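Local coordinates for protein MaoC-like dehydratase (Phytophthora Capsici, PDB 3KH8) that probably catalyses the reversible hydration of enoyl-thioesters, as a hydro-lyase built from hot-dog domains of the MaoC and hydratase 2 families, at residues I291-W296 and F305-K310; Q265-D270 and G320-T325; F244-L249 and P284-E289. All coordinates share one frame; numbering follows the deposited sequence.

Interaction 1: residues I291-W296 and F305-K310; sequences IQTRMW and FQAVVK
Arg294 and Gln306 share three hydrogen bonds, two between backbones and one between side chains. In the backbone exchange Arg294 N reaches Gln306 O at 2.8 Å, and Gln306 N returns the bond to Arg294 O. Two residues along, Gln292 and Val308 repeat the reciprocal pattern, with Gln292 N to Val308 O at 2.7 Å and an N-H...O angle of 170°. These are the hydrogen-bonded pairs of an antiparallel hairpin, strands 290-297 and 302-309, in the curved sheet of the C-terminal hot-dog domain. The carbonyls take on more than N-H groups: Ala307 CA approaches Gln292 O at 3.1 Å in a CA-H...O contact. On the face carrying Gln292, Arg294, Gln306 and Val308, Arg294 NH1 donates to Gln306 OE1 at 3.2 Å. The acceptor lies in the guanidinium plane, but the donor stands 36° above the amide plane. Val308 CG2 covers one guanidinium face, 3.5 Å from Arg294 CZ; with chi1 at -176° that methyl sits beside its own backbone N. The Gln306 amide is engaged at both ends, because NE2 bonds Asp318 OD1. Nearby, Trp296 turns its ring edge to Gln306 OE1, with CH2 at 3.5 Å, while its NE1 donates to Arg205 O. Lys310 lays its aliphatic chain across the Gln292 amide, CG 3.4 Å from Gln292 NE2, and its ammonium forms a salt bridge with Glu212.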
ATOM      1  N   ILE A 291       5.586   2.806  18.485  1.00 15.96           N
ATOM      2  CA  ILE A 291       5.451   1.483  19.092  1.00 16.10           C
ATOM      3  C   ILE A 291       6.815   0.931  19.481  1.00 16.34           C
ATOM      4  O   ILE A 291       7.662   0.678  18.616  1.00 16.23           O
ATOM      5  CB  ILE A 291       4.718   0.480  18.164  1.00 16.01           C
ATOM      6  CG1 ILE A 291       3.274   0.937  17.909  1.00 16.21           C
ATOM      7  CG2 ILE A 291       4.749  -0.939  18.771  1.00 15.39           C
ATOM      8  CD1 ILE A 291       2.507   0.092  16.868  1.00 15.62           C
ATOM      9  N   GLN A 292       7.015   0.753  20.786  1.00 16.50           N
ATOM     10  CA  GLN A 292       8.234   0.152  21.328  1.00 17.08           C
ATOM     11  C   GLN A 292       8.004  -1.327  21.582  1.00 16.84           C
ATOM     12  O   GLN A 292       7.032  -1.699  22.243  1.00 16.87           O
ATOM     13  CB  GLN A 292       8.624   0.807  22.658  1.00 17.42           C
ATOM     14  CG  GLN A 292       8.960   2.286  22.595  1.00 19.79           C
ATOM     15  CD  GLN A 292       9.047   2.916  23.981  1.00 23.01           C
ATOM     16  OE1 GLN A 292       8.147   2.760  24.807  1.00 24.69           O
ATOM     17  NE2 GLN A 292      10.130   3.634  24.235  1.00 24.78           N
ATOM     18  N   THR A 293       8.902  -2.166  21.079  1.00 16.47           N
ATOM     19  CA  THR A 293       8.840  -3.593  21.371  1.00 16.56           C
ATOM     20  C   THR A 293       9.910  -3.962  22.408  1.00 16.80           C
ATOM     21  O   THR A 293      11.112  -3.809  22.156  1.00 16.71           O
ATOM     22  CB  THR A 293       8.958  -4.457  20.084  1.00 16.27           C
ATOM     23  OG1 THR A 293       7.935  -4.073  19.154  1.00 16.29           O
ATOM     24  CG2 THR A 293       8.796  -5.936  20.401  1.00 16.54           C
ATOM     25  N   ARG A 294       9.456  -4.419  23.575  1.00 16.92           N
ATOM     26  CA  ARG A 294      10.346  -4.870  24.654  1.00 17.55           C
ATOM     27  C   ARG A 294      10.515  -6.377  24.555  1.00 17.28           C
ATOM     28  O   ARG A 294       9.527  -7.105  24.537  1.00 16.77           O
ATOM     29  CB  ARG A 294       9.746  -4.555  26.027  1.00 17.73           C
ATOM     30  CG  ARG A 294       9.365  -3.114  26.269  1.00 19.57           C
ATOM     31  CD  ARG A 294       8.545  -3.012  27.548  1.00 20.90           C
ATOM     32  NE  ARG A 294       8.392  -1.627  27.979  1.00 24.66           N
ATOM     33  CZ  ARG A 294       7.516  -1.214  28.892  1.00 24.38           C
ATOM     34  NH1 ARG A 294       6.690  -2.078  29.472  1.00 24.77           N
ATOM     35  NH2 ARG A 294       7.459   0.068  29.214  1.00 25.69           N
ATOM     36  N   MET A 295      11.760  -6.847  24.514  1.00 17.45           N
ATOM     37  CA  MET A 295      12.019  -8.269  24.295  1.00 17.81           C
ATOM     38  C   MET A 295      12.877  -8.918  25.385  1.00 18.37           C
ATOM     39  O   MET A 295      13.923  -8.385  25.775  1.00 18.05           O
ATOM     40  CB  MET A 295      12.628  -8.495  22.904  1.00 17.82           C
ATOM     41  CG  MET A 295      11.695  -8.082  21.751  1.00 17.32           C
ATOM     42  SD  MET A 295      12.512  -7.911  20.149  1.00 17.13           S
ATOM     43  CE  MET A 295      13.330  -6.327  20.312  1.00 16.30           C
ATOM     44  N   TRP A 296      12.410 -10.064  25.873  1.00 18.81           N
ATOM     45  CA  TRP A 296      13.115 -10.832  26.897  1.00 19.75           C
ATOM     46  C   TRP A 296      13.488 -12.210  26.347  1.00 20.39           C
ATOM     47  O   TRP A 296      12.612 -13.026  26.044  1.00 19.99           O
ATOM     48  CB  TRP A 296      12.239 -11.015  28.140  1.00 19.58           C
ATOM     49  CG  TRP A 296      11.985  -9.778  28.968  1.00 19.79           C
ATOM     50  CD1 TRP A 296      12.704  -9.359  30.057  1.00 20.02           C
ATOM     51  CD2 TRP A 296      10.916  -8.833  28.807  1.00 20.31           C
ATOM     52  NE1 TRP A 296      12.158  -8.204  30.570  1.00 21.00           N
ATOM     53  CE2 TRP A 296      11.062  -7.859  29.823  1.00 20.79           C
ATOM     54  CE3 TRP A 296       9.854  -8.707  27.896  1.00 19.93           C
ATOM     55  CZ2 TRP A 296      10.183  -6.776  29.959  1.00 20.52           C
ATOM     56  CZ3 TRP A 296       8.983  -7.626  28.027  1.00 20.01           C
ATOM     57  CH2 TRP A 296       9.155  -6.674  29.051  1.00 20.08           C
ATOM     58  N   PHE A 305       7.660 -10.886  25.153  1.00 17.31           N
ATOM     59  CA  PHE A 305       7.659  -9.506  24.678  1.00 16.69           C
ATOM     60  C   PHE A 305       6.384  -8.729  24.956  1.00 16.41           C
ATOM     61  O   PHE A 305       5.327  -9.310  25.226  1.00 16.38           O
ATOM     62  CB  PHE A 305       8.003  -9.443  23.183  1.00 16.44           C
ATOM     63  CG  PHE A 305       6.923  -9.974  22.284  1.00 16.20           C
ATOM     64  CD1 PHE A 305       6.858 -11.328  21.981  1.00 15.42           C
ATOM     65  CD2 PHE A 305       5.975  -9.112  21.734  1.00 15.49           C
ATOM     66  CE1 PHE A 305       5.864 -11.821  21.143  1.00 15.47           C
ATOM     67  CE2 PHE A 305       4.971  -9.595  20.898  1.00 14.80           C
ATOM     68  CZ  PHE A 305       4.921 -10.949  20.596  1.00 14.39           C
ATOM     69  N   GLN A 306       6.512  -7.408  24.899  1.00 16.14           N
ATOM     70  CA  GLN A 306       5.388  -6.489  24.942  1.00 16.35           C
ATOM     71  C   GLN A 306       5.598  -5.421  23.881  1.00 16.38           C
ATOM     72  O   GLN A 306       6.736  -5.122  23.516  1.00 16.51           O
ATOM     73  CB  GLN A 306       5.309  -5.794  26.300  1.00 16.35           C
ATOM     74  CG  GLN A 306       5.025  -6.690  27.500  1.00 16.53           C
ATOM     75  CD  GLN A 306       5.010  -5.892  28.788  1.00 17.23           C
ATOM     76  OE1 GLN A 306       5.959  -5.168  29.090  1.00 17.68           O
ATOM     77  NE2 GLN A 306       3.924  -6.001  29.543  1.00 17.18           N
ATOM     78  N   ALA A 307       4.503  -4.850  23.386  1.00 16.28           N
ATOM     79  CA  ALA A 307       4.581  -3.637  22.583  1.00 16.44           C
ATOM     80  C   ALA A 307       3.910  -2.503  23.339  1.00 16.56           C
ATOM     81  O   ALA A 307       2.823  -2.672  23.896  1.00 16.54           O
ATOM     82  CB  ALA A 307       3.951  -3.833  21.208  1.00 16.08           C
ATOM     83  N   VAL A 308       4.573  -1.351  23.359  1.00 16.96           N
ATOM     84  CA  VAL A 308       4.163  -0.228  24.192  1.00 17.49           C
ATOM     85  C   VAL A 308       4.135   1.048  23.359  1.00 17.84           C
ATOM     86  O   VAL A 308       5.015   1.263  22.530  1.00 17.81           O
ATOM     87  CB  VAL A 308       5.138  -0.041  25.394  1.00 17.72           C
ATOM     88  CG1 VAL A 308       4.656   1.068  26.331  1.00 17.57           C
ATOM     89  CG2 VAL A 308       5.310  -1.353  26.169  1.00 18.03           C
ATOM     90  N   VAL A 309       3.120   1.883  23.570  1.00 18.20           N
ATOM     91  CA  VAL A 309       3.102   3.215  22.970  1.00 18.88           C
ATOM     92  C   VAL A 309       4.021   4.122  23.783  1.00 19.56           C
ATOM     93  O   VAL A 309       3.771   4.381  24.970  1.00 19.45           O
ATOM     94  CB  VAL A 309       1.671   3.805  22.866  1.00 18.79           C
ATOM     95  CG1 VAL A 309       1.717   5.299  22.574  1.00 19.12           C
ATOM     96  CG2 VAL A 309       0.879   3.089  21.783  1.00 18.66           C
ATOM     97  N   LYS A 310       5.091   4.576  23.134  1.00 20.37           N
ATOM     98  CA  LYS A 310       6.124   5.400  23.769  1.00 21.43           C
ATOM     99  C   LYS A 310       5.562   6.688  24.375  1.00 21.77           C
ATOM    100  O   LYS A 310       5.917   7.064  25.497  1.00 22.26           O
ATOM    101  CB  LYS A 310       7.225   5.730  22.754  1.00 21.38           C
ATOM    102  CG  LYS A 310       8.427   6.463  23.336  1.00 22.59           C
ATOM    103  CD  LYS A 310       9.510   6.648  22.295  1.00 23.64           C
ATOM    104  CE  LYS A 310      10.745   7.285  22.894  1.00 24.52           C
ATOM    105  NZ  LYS A 310      11.768   7.523  21.839  1.00 26.28           N
TER

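Interaction 2: residues Q265-D270 and G320-T325; sequences QFCGGD and GEFVYT
Phe266, at the C-terminal end of helix 251-266, lies against Tyr324 and Phe322 of strand 314-324. Its CB sits over the centre of the Tyr324 ring, 3.8 Å from the centroid and 4° off the ring normal, a CH-pi contact; the same carbon is 4.3 Å from Phe322 CE1. CG comes within 4.2 Å of Tyr324 CE1. On one branch CD1 passes 3.9 Å from Tyr324 CZ and close to the hydroxyl; on the other CE2 packs on Met295 SD. Gln265 CG covers one face of the Phe266 ring. The two ring planes are inclined by 36°. With chi1 at 71°, Tyr324 CG lies between backbone N and carbonyl carbon, and the ring presents a face to Phe266 CB. The next residue, Cys267, sets its sulfur in the plane of the Phe322 ring, SG to CZ 3.7 Å, a sulfur-aromatic contact at the ring edge. The chain then reverses through a type I' turn, Cys267 to Asp270. This is the helix-on-sheet packing of a hot-dog domain. The contact is dispersive and aromatic, and the phenol oxygen finds its partner in Gln297 NE2, which implies that Tyr324 can give its ring face to the apolar interior while keeping its hydroxyl satisfied.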
ATOM      1  N   GLN A 265      15.607  -9.020  15.328  1.00 18.93           N
ATOM      2  CA  GLN A 265      16.509  -9.346  16.434  1.00 19.32           C
ATOM      3  C   GLN A 265      16.967 -10.810  16.442  1.00 19.37           C
ATOM      4  O   GLN A 265      18.147 -11.088  16.675  1.00 19.55           O
ATOM      5  CB  GLN A 265      15.885  -8.959  17.783  1.00 19.18           C
ATOM      6  CG  GLN A 265      16.786  -9.206  19.008  1.00 19.86           C
ATOM      7  CD  GLN A 265      18.100  -8.449  18.951  1.00 21.07           C
ATOM      8  OE1 GLN A 265      18.131  -7.255  18.657  1.00 21.94           O
ATOM      9  NE2 GLN A 265      19.196  -9.144  19.242  1.00 21.63           N
ATOM     10  N   PHE A 266      16.049 -11.732  16.156  1.00 19.40           N
ATOM     11  CA  PHE A 266      16.283 -13.155  16.424  1.00 19.67           C
ATOM     12  C   PHE A 266      16.415 -14.098  15.226  1.00 20.02           C
ATOM     13  O   PHE A 266      17.077 -15.137  15.332  1.00 20.30           O
ATOM     14  CB  PHE A 266      15.224 -13.685  17.398  1.00 19.37           C
ATOM     15  CG  PHE A 266      15.200 -12.961  18.716  1.00 19.59           C
ATOM     16  CD1 PHE A 266      16.166 -13.223  19.688  1.00 19.20           C
ATOM     17  CD2 PHE A 266      14.220 -12.012  18.982  1.00 18.68           C
ATOM     18  CE1 PHE A 266      16.153 -12.552  20.908  1.00 19.62           C
ATOM     19  CE2 PHE A 266      14.197 -11.332  20.198  1.00 19.56           C
ATOM     20  CZ  PHE A 266      15.165 -11.600  21.165  1.00 19.79           C
ATOM     21  N   CYS A 267      15.791 -13.767  14.097  1.00 19.99           N
ATOM     22  CA  CYS A 267      15.641 -14.755  13.020  1.00 19.93           C
ATOM     23  C   CYS A 267      16.771 -14.815  11.982  1.00 20.07           C
ATOM     24  O   CYS A 267      16.745 -15.667  11.093  1.00 20.17           O
ATOM     25  CB  CYS A 267      14.274 -14.621  12.340  1.00 19.87           C
ATOM     26  SG  CYS A 267      12.880 -15.128  13.375  1.00 19.50           S
ATOM     27  N   GLY A 268      17.754 -13.922  12.102  1.00 20.22           N
ATOM     28  CA  GLY A 268      18.919 -13.907  11.207  1.00 19.95           C
ATOM     29  C   GLY A 268      18.604 -13.916   9.718  1.00 19.95           C
ATOM     30  O   GLY A 268      19.218 -14.667   8.954  1.00 19.73           O
ATOM     31  N   GLY A 269      17.634 -13.099   9.312  1.00 19.68           N
ATOM     32  CA  GLY A 269      17.275 -12.951   7.898  1.00 19.66           C
ATOM     33  C   GLY A 269      16.608 -14.150   7.246  1.00 19.51           C
ATOM     34  O   GLY A 269      16.506 -14.215   6.022  1.00 19.39           O
ATOM     35  N   ASP A 270      16.135 -15.091   8.059  1.00 19.53           N
ATOM     36  CA  ASP A 270      15.540 -16.327   7.552  1.00 19.72           C
ATOM     37  C   ASP A 270      14.122 -16.536   8.087  1.00 19.32           C
ATOM     38  O   ASP A 270      13.938 -16.848   9.269  1.00 19.53           O
ATOM     39  CB  ASP A 270      16.442 -17.521   7.902  1.00 19.88           C
ATOM     40  CG  ASP A 270      15.916 -18.847   7.364  1.00 21.49           C
ATOM     41  OD1 ASP A 270      14.919 -18.860   6.605  1.00 22.59           O
ATOM     42  OD2 ASP A 270      16.518 -19.890   7.703  1.00 23.53           O
ATOM     43  N   GLY A 320       3.203 -11.445  25.250  1.00 17.06           N
ATOM     44  CA  GLY A 320       3.753 -11.936  23.997  1.00 17.08           C
ATOM     45  C   GLY A 320       4.720 -13.087  24.175  1.00 17.46           C
ATOM     46  O   GLY A 320       5.634 -13.016  25.000  1.00 17.04           O
ATOM     47  N   GLU A 321       4.501 -14.153  23.409  1.00 17.61           N
ATOM     48  CA  GLU A 321       5.423 -15.284  23.367  1.00 18.20           C
ATOM     49  C   GLU A 321       5.804 -15.591  21.922  1.00 18.13           C
ATOM     50  O   GLU A 321       4.945 -15.880  21.088  1.00 18.19           O
ATOM     51  CB  GLU A 321       4.813 -16.520  24.031  1.00 18.33           C
ATOM     52  CG  GLU A 321       5.703 -17.755  23.962  1.00 20.26           C
ATOM     53  CD  GLU A 321       5.000 -19.000  24.452  1.00 23.31           C
ATOM     54  OE1 GLU A 321       4.924 -19.195  25.679  1.00 23.89           O
ATOM     55  OE2 GLU A 321       4.524 -19.781  23.601  1.00 26.08           O
ATOM     56  N   PHE A 322       7.099 -15.519  21.639  1.00 18.21           N
ATOM     57  CA  PHE A 322       7.632 -15.759  20.305  1.00 18.43           C
ATOM     58  C   PHE A 322       8.540 -16.982  20.342  1.00 18.86           C
ATOM     59  O   PHE A 322       9.406 -17.087  21.210  1.00 18.80           O
ATOM     60  CB  PHE A 322       8.409 -14.527  19.835  1.00 18.26           C
ATOM     61  CG  PHE A 322       9.077 -14.683  18.490  1.00 18.17           C
ATOM     62  CD1 PHE A 322      10.457 -14.542  18.370  1.00 18.11           C
ATOM     63  CD2 PHE A 322       8.329 -14.943  17.345  1.00 18.07           C
ATOM     64  CE1 PHE A 322      11.085 -14.673  17.132  1.00 17.99           C
ATOM     65  CE2 PHE A 322       8.944 -15.076  16.108  1.00 17.89           C
ATOM     66  CZ  PHE A 322      10.326 -14.938  15.997  1.00 17.83           C
ATOM     67  N   VAL A 323       8.329 -17.906  19.410  1.00 19.27           N
ATOM     68  CA  VAL A 323       9.186 -19.084  19.292  1.00 19.85           C
ATOM     69  C   VAL A 323       9.900 -19.074  17.943  1.00 20.67           C
ATOM     70  O   VAL A 323       9.268 -18.926  16.893  1.00 20.26           O
ATOM     71  CB  VAL A 323       8.400 -20.411  19.511  1.00 19.81           C
ATOM     72  CG1 VAL A 323       9.319 -21.628  19.359  1.00 19.61           C
ATOM     73  CG2 VAL A 323       7.728 -20.418  20.883  1.00 19.24           C
ATOM     74  N   TYR A 324      11.222 -19.212  17.988  1.00 21.72           N
ATOM     75  CA  TYR A 324      12.040 -19.239  16.786  1.00 23.06           C
ATOM     76  C   TYR A 324      13.048 -20.389  16.831  1.00 24.21           C
ATOM     77  O   TYR A 324      13.344 -20.927  17.904  1.00 23.75           O
ATOM     78  CB  TYR A 324      12.749 -17.891  16.585  1.00 22.87           C
ATOM     79  CG  TYR A 324      13.866 -17.614  17.568  1.00 22.99           C
ATOM     80  CD1 TYR A 324      13.591 -17.208  18.875  1.00 23.10           C
ATOM     81  CD2 TYR A 324      15.202 -17.754  17.190  1.00 23.62           C
ATOM     82  CE1 TYR A 324      14.616 -16.956  19.779  1.00 23.24           C
ATOM     83  CE2 TYR A 324      16.235 -17.503  18.087  1.00 23.78           C
ATOM     84  CZ  TYR A 324      15.933 -17.106  19.378  1.00 23.39           C
ATOM     85  OH  TYR A 324      16.948 -16.860  20.268  1.00 23.78           O
ATOM     86  N   THR A 325      13.559 -20.764  15.658  1.00 25.97           N
ATOM     87  CA  THR A 325      14.629 -21.759  15.545  1.00 27.85           C
ATOM     88  C   THR A 325      15.957 -21.148  15.992  1.00 29.24           C
ATOM     89  O   THR A 325      16.400 -20.137  15.445  1.00 29.15           O
ATOM     90  CB  THR A 325      14.753 -22.302  14.100  1.00 27.77           C
ATOM     91  OG1 THR A 325      13.482 -22.795  13.663  1.00 27.56           O
ATOM     92  CG2 THR A 325      15.773 -23.433  14.028  1.00 28.01           C
TER

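Interaction 3: residues F244-L249 and P284-E289; sequences FKQPIL and PCFPGE
Leu249 and Cys285 supply the polar link between the two loops: Leu249 N donates to Cys285 O at 2.9 Å, with the donor tilted 29° from the carbonyl plane. A water joins the same residues a second time, donating to Leu249 O and accepting from Cys285 N. Within 284-289, the type II turn from Phe286 to Glu289 is closed by Glu289 N to Phe286 O and braced by Phe286 N, which bonds Glu289 OE1 at 3.0 Å from above the carboxylate plane. The other carboxylate oxygen of Glu289 pairs with Arg312, so the turn is held from outside as well.

The meeting of the segments joins the loop just before the long hot-dog helix, 251-266, to the loop between strands 274-281 and 290-297 of the sheet.

Contacts with the ring of Phe286 form a second group. Lys245 CE lies over one face, 3.9 Å from the centroid and 13° off the normal, as a CH-pi contact, and the ammonium adds an off-centre cation-pi interaction, NZ 4.8 Å from the same centroid. The long aliphatic chain is extended beyond CG, which carries the charged end across to the ring. Pro247 O meets the ring edge in its plane. Gln246 CG touches Phe286 CD1 at 3.7 Å, and its amide, turned 81° from the ring, places NE2 beside Phe286 CB.

Apolar packing completes the contact. Ile248 CG2 touches both Phe286 CE1, at 3.7 Å, and Pro284 CB, the two lying in roughly perpendicular directions from it, and also covers one face of Phe244. That phenylalanine touches Pro284 CG through CE1 at 3.8 Å. Beyond the backbone bond, Leu249 CB packs on Pro287 CG and its CD2 on Cys285 SG.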
ATOM      1  N   PHE A 244     -13.646   6.908  21.000  1.00 37.12           N
ATOM      2  CA  PHE A 244     -12.274   7.324  20.692  1.00 36.53           C
ATOM      3  C   PHE A 244     -12.189   8.752  20.141  1.00 36.15           C
ATOM      4  O   PHE A 244     -13.109   9.223  19.475  1.00 36.28           O
ATOM      5  CB  PHE A 244     -11.616   6.345  19.707  1.00 36.55           C
ATOM      6  CG  PHE A 244     -11.593   4.912  20.182  1.00 36.38           C
ATOM      7  CD1 PHE A 244     -10.756   4.519  21.226  1.00 36.59           C
ATOM      8  CD2 PHE A 244     -12.394   3.952  19.572  1.00 36.02           C
ATOM      9  CE1 PHE A 244     -10.731   3.192  21.663  1.00 36.13           C
ATOM     10  CE2 PHE A 244     -12.375   2.624  19.999  1.00 35.82           C
ATOM     11  CZ  PHE A 244     -11.542   2.244  21.047  1.00 35.97           C
ATOM     12  N   LYS A 245     -11.077   9.429  20.421  1.00 35.51           N
ATOM     13  CA  LYS A 245     -10.818  10.786  19.913  1.00 34.73           C
ATOM     14  C   LYS A 245     -10.582  10.796  18.400  1.00 33.87           C
ATOM     15  O   LYS A 245     -10.872  11.784  17.716  1.00 33.67           O
ATOM     16  CB  LYS A 245      -9.612  11.415  20.633  1.00 35.03           C
ATOM     17  CG  LYS A 245      -8.304  10.618  20.508  1.00 35.86           C
ATOM     18  CD  LYS A 245      -7.156  11.257  21.285  1.00 37.13           C
ATOM     19  CE  LYS A 245      -5.952  10.322  21.330  1.00 37.33           C
ATOM     20  NZ  LYS A 245      -4.775  10.934  22.002  1.00 38.27           N
ATOM     21  N   GLN A 246     -10.043   9.687  17.899  1.00 32.50           N
ATOM     22  CA  GLN A 246      -9.724   9.516  16.489  1.00 31.21           C
ATOM     23  C   GLN A 246      -9.731   8.014  16.176  1.00 29.65           C
ATOM     24  O   GLN A 246      -9.787   7.199  17.102  1.00 29.62           O
ATOM     25  CB  GLN A 246      -8.366  10.158  16.163  1.00 31.57           C
ATOM     26  CG  GLN A 246      -7.174   9.592  16.938  1.00 33.10           C
ATOM     27  CD  GLN A 246      -5.909  10.412  16.755  1.00 35.42           C
ATOM     28  OE1 GLN A 246      -5.900  11.623  16.981  1.00 37.37           O
ATOM     29  NE2 GLN A 246      -4.830   9.752  16.354  1.00 36.64           N
ATOM     30  N   PRO A 247      -9.705   7.637  14.881  1.00 27.99           N
ATOM     31  CA  PRO A 247      -9.633   6.209  14.557  1.00 26.56           C
ATOM     32  C   PRO A 247      -8.436   5.525  15.224  1.00 25.02           C
ATOM     33  O   PRO A 247      -7.402   6.158  15.434  1.00 24.98           O
ATOM     34  CB  PRO A 247      -9.466   6.207  13.037  1.00 26.56           C
ATOM     35  CG  PRO A 247     -10.143   7.455  12.591  1.00 27.57           C
ATOM     36  CD  PRO A 247      -9.835   8.465  13.664  1.00 28.02           C
ATOM     37  N   ILE A 248      -8.589   4.252  15.568  1.00 23.32           N
ATOM     38  CA  ILE A 248      -7.484   3.474  16.136  1.00 21.70           C
ATOM     39  C   ILE A 248      -6.776   2.637  15.068  1.00 20.41           C
ATOM     40  O   ILE A 248      -7.388   2.243  14.073  1.00 20.20           O
ATOM     41  CB  ILE A 248      -7.952   2.566  17.306  1.00 21.74           C
ATOM     42  CG1 ILE A 248      -8.947   1.501  16.815  1.00 21.80           C
ATOM     43  CG2 ILE A 248      -8.543   3.415  18.440  1.00 21.60           C
ATOM     44  CD1 ILE A 248      -9.184   0.362  17.792  1.00 22.14           C
ATOM     45  N   LEU A 249      -5.487   2.373  15.280  1.00 18.63           N
ATOM     46  CA  LEU A 249      -4.728   1.491  14.399  1.00 17.28           C
ATOM     47  C   LEU A 249      -5.174   0.051  14.628  1.00 16.27           C
ATOM     48  O   LEU A 249      -5.495  -0.321  15.755  1.00 16.25           O
ATOM     49  CB  LEU A 249      -3.220   1.636  14.658  1.00 16.76           C
ATOM     50  CG  LEU A 249      -2.227   0.826  13.812  1.00 17.04           C
ATOM     51  CD1 LEU A 249      -2.262   1.241  12.326  1.00 16.35           C
ATOM     52  CD2 LEU A 249      -0.813   0.949  14.373  1.00 15.43           C
ATOM     53  N   PRO A 284      -5.714   0.315  23.100  1.00 18.47           N
ATOM     54  CA  PRO A 284      -5.612   0.724  21.704  1.00 18.41           C
ATOM     55  C   PRO A 284      -4.395   1.585  21.387  1.00 18.24           C
ATOM     56  O   PRO A 284      -3.844   2.255  22.265  1.00 17.90           O
ATOM     57  CB  PRO A 284      -6.907   1.509  21.473  1.00 18.52           C
ATOM     58  CG  PRO A 284      -7.261   2.050  22.807  1.00 18.82           C
ATOM     59  CD  PRO A 284      -6.795   1.032  23.808  1.00 18.39           C
ATOM     60  N   CYS A 285      -3.993   1.541  20.121  1.00 18.25           N
ATOM     61  CA  CYS A 285      -2.922   2.362  19.581  1.00 18.58           C
ATOM     62  C   CYS A 285      -3.524   3.344  18.576  1.00 18.47           C
ATOM     63  O   CYS A 285      -4.477   3.016  17.872  1.00 18.10           O
ATOM     64  CB  CYS A 285      -1.893   1.467  18.889  1.00 18.30           C
ATOM     65  SG  CYS A 285      -0.456   2.313  18.213  1.00 20.64           S
ATOM     66  N   PHE A 286      -2.970   4.550  18.517  1.00 18.59           N
ATOM     67  CA  PHE A 286      -3.424   5.533  17.543  1.00 18.94           C
ATOM     68  C   PHE A 286      -2.380   5.709  16.449  1.00 18.50           C
ATOM     69  O   PHE A 286      -1.185   5.821  16.742  1.00 18.48           O
ATOM     70  CB  PHE A 286      -3.760   6.867  18.224  1.00 19.28           C
ATOM     71  CG  PHE A 286      -4.817   6.744  19.282  1.00 21.10           C
ATOM     72  CD1 PHE A 286      -6.162   6.645  18.932  1.00 21.90           C
ATOM     73  CD2 PHE A 286      -4.470   6.704  20.631  1.00 21.82           C
ATOM     74  CE1 PHE A 286      -7.143   6.520  19.906  1.00 22.83           C
ATOM     75  CE2 PHE A 286      -5.444   6.580  21.612  1.00 23.02           C
ATOM     76  CZ  PHE A 286      -6.788   6.485  21.249  1.00 23.07           C
ATOM     77  N   PRO A 287      -2.822   5.712  15.177  1.00 18.36           N
ATOM     78  CA  PRO A 287      -1.863   5.895  14.087  1.00 17.93           C
ATOM     79  C   PRO A 287      -1.087   7.188  14.304  1.00 17.68           C
ATOM     80  O   PRO A 287      -1.682   8.217  14.635  1.00 17.41           O
ATOM     81  CB  PRO A 287      -2.752   6.004  12.840  1.00 18.16           C
ATOM     82  CG  PRO A 287      -4.073   5.444  13.236  1.00 18.54           C
ATOM     83  CD  PRO A 287      -4.216   5.726  14.699  1.00 18.25           C
ATOM     84  N   GLY A 288       0.231   7.126  14.151  1.00 17.33           N
ATOM     85  CA  GLY A 288       1.089   8.269  14.454  1.00 17.16           C
ATOM     86  C   GLY A 288       1.914   8.080  15.713  1.00 17.17           C
ATOM     87  O   GLY A 288       2.930   8.749  15.901  1.00 17.22           O
ATOM     88  N   GLU A 289       1.479   7.166  16.578  1.00 17.01           N
ATOM     89  CA  GLU A 289       2.192   6.885  17.819  1.00 16.96           C
ATOM     90  C   GLU A 289       3.384   5.961  17.587  1.00 16.96           C
ATOM     91  O   GLU A 289       3.418   5.202  16.603  1.00 16.66           O
ATOM     92  CB  GLU A 289       1.239   6.306  18.873  1.00 17.12           C
ATOM     93  CG  GLU A 289       0.166   7.301  19.323  1.00 17.54           C
ATOM     94  CD  GLU A 289      -0.642   6.821  20.515  1.00 18.58           C
ATOM     95  OE1 GLU A 289      -1.085   5.652  20.531  1.00 17.58           O
ATOM     96  OE2 GLU A 289      -0.840   7.631  21.441  1.00 18.95           O
TER
HETATM   97  O   HOH W   1      -5.322  -0.268  18.445  1.00 17.44           O

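How the interactions relate
From the N terminus, 244-249 comes first, followed by 265-270 on and beyond helix 251-266. Interaction 3 closes its loop when the chain reaches 284-289, enclosing that helix and strand 274-281. Interaction 1 then opens and closes as a hairpin, in series with interaction 3. At 320-325 the chain closes interaction 2, whose loop contains interaction 1 and crosses that of interaction 3. Interaction 1 touches both others: Phe305 and Met295 meet the segments of interaction 2, and Ile291 and Val309 those of interaction 3. Interaction 2 packs the C-terminal end of helix 251-266 on strand 314-324, while interaction 3 joins the loop before its N-terminal end to the connection between strands 274-281 and 290-297.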